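Local coordinates for Exo-beta-1,3-galactanase (Bifidobacterium bifidum, PDB 5FLW), which probably releases galactose from the non-reducing ends of beta-1,3-galactans by hydrolysis, as a family 43 glycoside hydrolase, at residues 232-236 with 289-293; 239-243 with 300-304. Residue numbers count along the deposited sequence, not the author numbering.

Contact 1: 232-236 with 289-293; sequences LFAPE and VASLT. Unlike the reference sequence in segment 232-236: E236 (reference Lys).
The two segments run in the same sense, with CA atoms pairing F233 to S291 at 4.7 Å and A234 to L292 at 4.8 Å. L232 is extended, F233 bends the backbone (phi/psi -106/-17), and A234 to E236 continue extended; V289 to T293 stay in beta conformation throughout. The bend aims the carbonyl of F233 at the other segment, where F233 O accepts a hydrogen bond from L292 N at 2.7 Å (N-H...O angle 150°) and meets S291 CA at 3.3 Å in a CA-H...O contact. F233 adopts the p rotamer (chi1 54°, chi2 -87°), its CA-to-CB bond pointing toward 289-293: F233 CB lies 3.4 Å from A290 O and 4.1 Å from A290 CB, a closeness that the small alanine permits. Five four-stranded antiparallel sheets make this the five-bladed beta-propeller of family 43, and here the loop after the outermost strand of the fourth blade (231-232) meets the outermost strand of the fifth (289-291). The flat phenylalanine suits the seam between blades: its ring packs edge-to-face with F203 and reaches I283 of the next blade. L292, also toward, is t at chi1 (-173°) and p at chi2 (68°); L292 CB sits at the ring edge, 4.0 Å from F233 CD2, and 4.3 Å from A234 CB, while its side chain also packs on M281 and I283. P235, lacking an amide hydrogen, brings P235 CD to 3.5 Å from L292 O. The CA-to-CB bond of S291 points away from 232-236, while its backbone hydrogen-bonds to S284.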
loop_
_atom_site.group_PDB
_atom_site.type_symbol
_atom_site.label_atom_id
_atom_site.label_comp_id
_atom_site.label_asym_id
_atom_site.label_seq_id
_atom_site.Cartn_x
_atom_site.Cartn_y
_atom_site.Cartn_z
ATOM N N LEU A 232 9.772 15.364 -6.008
ATOM C CA LEU A 232 10.463 14.093 -5.997
ATOM C C LEU A 232 11.097 13.860 -4.636
ATOM O O LEU A 232 11.583 14.795 -4.015
ATOM C CB LEU A 232 11.605 14.131 -7.020
ATOM C CG LEU A 232 11.443 13.619 -8.452
ATOM C CD1 LEU A 232 10.510 14.509 -9.249
ATOM C CD2 LEU A 232 12.795 13.525 -9.145
ATOM N N PHE A 233 11.093 12.619 -4.167
ATOM C CA PHE A 233 11.817 12.271 -2.938
ATOM C C PHE A 233 13.111 11.478 -3.136
ATOM O O PHE A 233 13.919 11.405 -2.200
ATOM C CB PHE A 233 10.922 11.592 -1.877
ATOM C CG PHE A 233 10.172 10.377 -2.365
ATOM C CD1 PHE A 233 8.928 10.500 -2.984
ATOM C CD2 PHE A 233 10.709 9.107 -2.195
ATOM C CE1 PHE A 233 8.230 9.373 -3.443
ATOM C CE2 PHE A 233 10.015 7.955 -2.654
ATOM C CZ PHE A 233 8.778 8.101 -3.272
ATOM N N ALA A 234 13.314 10.864 -4.297
ATOM C CA ALA A 234 14.565 10.238 -4.701
ATOM C C ALA A 234 15.247 11.073 -5.791
ATOM O O ALA A 234 14.637 11.979 -6.370
ATOM C CB ALA A 234 14.282 8.825 -5.224
ATOM N N PRO A 235 16.520 10.790 -6.101
ATOM C CA PRO A 235 17.220 11.629 -7.089
ATOM C C PRO A 235 16.536 11.585 -8.449
ATOM O O PRO A 235 15.938 10.581 -8.862
ATOM C CB PRO A 235 18.625 11.028 -7.133
ATOM C CG PRO A 235 18.785 10.304 -5.851
ATOM C CD PRO A 235 17.438 9.852 -5.412
ATOM N N GLU A 236 16.595 12.718 -9.130
ATOM C CA GLU A 236 16.039 12.809 -10.466
ATOM C C GLU A 236 16.695 11.801 -11.393
ATOM O O GLU A 236 17.926 11.714 -11.466
ATOM C CB GLU A 236 16.227 14.230 -10.995
ATOM C CG GLU A 236 15.625 14.487 -12.360
ATOM C CD GLU A 236 15.702 15.948 -12.761
ATOM O OE1 GLU A 236 16.697 16.636 -12.372
ATOM O OE2 GLU A 236 14.785 16.389 -13.522
ATOM N N VAL A 289 10.201 17.763 4.306
ATOM C CA VAL A 289 11.096 17.233 3.294
ATOM C C VAL A 289 11.198 15.723 3.483
ATOM O O VAL A 289 11.426 15.242 4.599
ATOM C CB VAL A 289 12.476 17.906 3.348
ATOM C CG1 VAL A 289 13.388 17.289 2.297
ATOM C CG2 VAL A 289 12.314 19.372 3.124
ATOM N N ALA A 290 11.003 14.982 2.399
ATOM C CA ALA A 290 11.192 13.538 2.378
ATOM C C ALA A 290 12.324 13.214 1.405
ATOM O O ALA A 290 12.385 13.781 0.307
ATOM C CB ALA A 290 9.910 12.804 1.951
ATOM N N SER A 291 13.223 12.310 1.802
ATOM C CA SER A 291 14.422 12.077 1.001
ATOM C C SER A 291 14.857 10.616 1.048
ATOM O O SER A 291 15.032 10.036 2.126
ATOM C CB SER A 291 15.567 12.993 1.469
ATOM O OG SER A 291 16.772 12.541 0.903
ATOM N N LEU A 292 15.072 10.031 -0.120
ATOM C CA LEU A 292 15.435 8.622 -0.225
ATOM C C LEU A 292 16.783 8.534 -0.925
ATOM O O LEU A 292 16.922 9.026 -2.050
ATOM C CB LEU A 292 14.360 7.858 -1.011
ATOM C CG LEU A 292 14.452 6.347 -1.098
ATOM C CD1 LEU A 292 14.207 5.705 0.288
ATOM C CD2 LEU A 292 13.462 5.796 -2.173
ATOM N N THR A 293 17.774 7.916 -0.261
ATOM C CA THR A 293 19.155 7.866 -0.753
ATOM C C THR A 293 19.750 6.466 -0.669
ATOM O O THR A 293 19.711 5.831 0.390
ATOM C CB THR A 293 20.072 8.804 0.020
ATOM O OG1 THR A 293 19.486 10.110 0.011
ATOM C CG2 THR A 293 21.362 8.892 -0.678
#

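Contact 2: 239-243 with 300-304; sequences KTYDS and GTTHR
D242 grips R304 through a two-point salt bridge: R304 NE to D242 OD2 at 2.8 Å and R304 NH2 to D242 OD1 at 3.0 Å. The carboxylate also receives the backbone amide, R304 N to D242 OD2 at 2.8 Å; aspartate suits the place by taking guanidinium and amide together, which fastens the C-terminal residue to the turn leading into the fifth blade. D242 is t (chi1 -172°); R304 curls back (chi1 81°, chi3 75°). Further hydrogen bonds join D242 OD1 to T212 and R304 NH1 to W268 O and Q269. D242 OD2 lies over one face of the H303 ring, 3.7 Å from H303 CD2, and H303 ND1 bonds to R304 O at 2.7 Å. K239 to D242 all have phi of 51 to 58° and psi of 40 to 54°, a weakly bonded left-handed helical turn without glycine; its backbone bond is S243 N to K239 O (3.2 Å), and a side-chain bond joins S243 OG to T240 O (2.8 Å). Y241 faces T302 (CA atoms 5.1 Å apart) and D242 faces H303 (5.2 Å). Y241, chi1 -65°, turns its ring edge to T302, Y241 CD1 being 4.1 Å from T302 CB, and its hydroxyl bonds to W294 N. R267, bonded to Y241 O, D242 O and T301 O, links the segments. T240 and S243 pack on strand 261-266, Y241 and S243 on strand 278-286, with residues 302-304 beside the turn.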
loop_
_atom_site.group_PDB
_atom_site.type_symbol
_atom_site.label_atom_id
_atom_site.label_comp_id
_atom_site.label_asym_id
_atom_site.label_seq_id
_atom_site.Cartn_x
_atom_site.Cartn_y
_atom_site.Cartn_z
ATOM N N LYS A 239 14.476 6.919 -10.931
ATOM C CA LYS A 239 13.239 6.126 -11.021
ATOM C C LYS A 239 12.879 5.483 -9.677
ATOM O O LYS A 239 12.446 4.333 -9.621
ATOM C CB LYS A 239 13.298 5.057 -12.125
ATOM C CG LYS A 239 13.719 5.496 -13.508
ATOM C CD LYS A 239 12.781 6.486 -14.116
ATOM C CE LYS A 239 13.220 6.766 -15.565
ATOM N NZ LYS A 239 12.616 8.027 -16.159
ATOM N N THR A 240 13.061 6.235 -8.579
ATOM C CA THR A 240 12.772 5.732 -7.229
ATOM C C THR A 240 13.592 4.466 -6.953
ATOM O O THR A 240 13.090 3.466 -6.425
ATOM C CB THR A 240 11.267 5.497 -7.016
ATOM O OG1 THR A 240 10.519 6.527 -7.677
ATOM C CG2 THR A 240 10.919 5.546 -5.538
ATOM N N TYR A 241 14.849 4.482 -7.399
ATOM C CA TYR A 241 15.729 3.305 -7.331
ATOM C C TYR A 241 15.111 2.100 -8.048
ATOM O O TYR A 241 15.109 0.963 -7.548
ATOM C CB TYR A 241 16.213 3.019 -5.908
ATOM C CG TYR A 241 17.070 4.171 -5.464
ATOM C CD1 TYR A 241 18.282 4.413 -6.088
ATOM C CD2 TYR A 241 16.634 5.066 -4.483
ATOM C CE1 TYR A 241 19.073 5.485 -5.726
ATOM C CE2 TYR A 241 17.414 6.143 -4.102
ATOM C CZ TYR A 241 18.640 6.355 -4.736
ATOM O OH TYR A 241 19.480 7.416 -4.395
ATOM N N ASP A 242 14.582 2.382 -9.246
ATOM C CA ASP A 242 13.944 1.393 -10.113
ATOM C C ASP A 242 12.890 0.580 -9.358
ATOM O O ASP A 242 12.936 -0.652 -9.295
ATOM C CB ASP A 242 14.973 0.504 -10.823
ATOM C CG ASP A 242 14.338 -0.399 -11.879
ATOM O OD1 ASP A 242 13.243 -0.073 -12.385
ATOM O OD2 ASP A 242 14.950 -1.445 -12.201
ATOM N N SER A 243 11.951 1.295 -8.733
ATOM C CA SER A 243 10.865 0.648 -8.015
ATOM C C SER A 243 9.626 1.524 -8.114
ATOM O O SER A 243 9.680 2.662 -8.590
ATOM C CB SER A 243 11.221 0.379 -6.534
ATOM O OG SER A 243 11.141 1.560 -5.737
ATOM N N GLY A 300 21.863 -5.757 -3.693
ATOM C CA GLY A 300 21.226 -5.558 -4.988
ATOM C C GLY A 300 21.771 -4.309 -5.675
ATOM O O GLY A 300 22.747 -3.704 -5.235
ATOM N N THR A 301 21.092 -3.897 -6.750
ATOM C CA THR A 301 21.559 -2.794 -7.586
ATOM C C THR A 301 20.480 -1.728 -7.709
ATOM O O THR A 301 19.286 -2.009 -7.579
ATOM C CB THR A 301 21.978 -3.275 -8.988
ATOM O OG1 THR A 301 20.933 -4.069 -9.558
ATOM C CG2 THR A 301 23.248 -4.108 -8.902
ATOM N N THR A 302 20.935 -0.491 -7.945
ATOM C CA THR A 302 20.031 0.660 -8.057
ATOM C C THR A 302 19.112 0.568 -9.269
ATOM O O THR A 302 18.073 1.238 -9.313
ATOM C CB THR A 302 20.840 1.957 -8.095
ATOM O OG1 THR A 302 21.726 1.917 -9.219
ATOM C CG2 THR A 302 21.692 2.080 -6.844
ATOM N N HIS A 303 19.464 -0.240 -10.245
ATOM C CA HIS A 303 18.581 -0.537 -11.347
ATOM C C HIS A 303 18.644 -2.038 -11.564
ATOM O O HIS A 303 19.712 -2.640 -11.422
ATOM C CB HIS A 303 19.034 0.167 -12.614
ATOM C CG HIS A 303 18.022 0.094 -13.711
ATOM N ND1 HIS A 303 17.913 -1.002 -14.547
ATOM C CD2 HIS A 303 17.062 0.969 -14.097
ATOM C CE1 HIS A 303 16.923 -0.796 -15.399
ATOM N NE2 HIS A 303 16.396 0.393 -15.154
ATOM N N ARG A 304 17.500 -2.644 -11.867
ATOM C CA ARG A 304 17.435 -4.099 -12.022
ATOM C C ARG A 304 18.157 -4.493 -13.299
ATOM O O ARG A 304 18.440 -3.633 -14.160
ATOM C CB ARG A 304 15.991 -4.600 -12.076
ATOM C CG ARG A 304 15.362 -4.449 -13.437
ATOM C CD ARG A 304 13.874 -4.699 -13.346
ATOM N NE ARG A 304 13.200 -3.567 -12.738
ATOM C CZ ARG A 304 11.902 -3.525 -12.446
ATOM N NH1 ARG A 304 11.134 -4.584 -12.685
ATOM N NH2 ARG A 304 11.389 -2.434 -11.891
ATOM O OXT ARG A 304 18.436 -5.685 -13.467
#

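The centres of contacts 1 and 2 lie 13 Å apart, on the same side of the chain's centre and each about 19 Å from it. Their segments alternate along the chain: 232-236, 239-243, 289-293, 300-304. The first two form the link from the fourth propeller blade to the fifth; the other two belong to the fifth blade's last strand and the C-terminal tail. Y241 bridges them, its OH 3.3 Å from P235 CG and its CE2 3.6 Å from L292 O, while T240 CG2 packs 3.9 Å from F233 CE2. The chain from strand 289-291 onward lies against the linker between the fourth and fifth blades at both contacts, fastening the C-terminus to it.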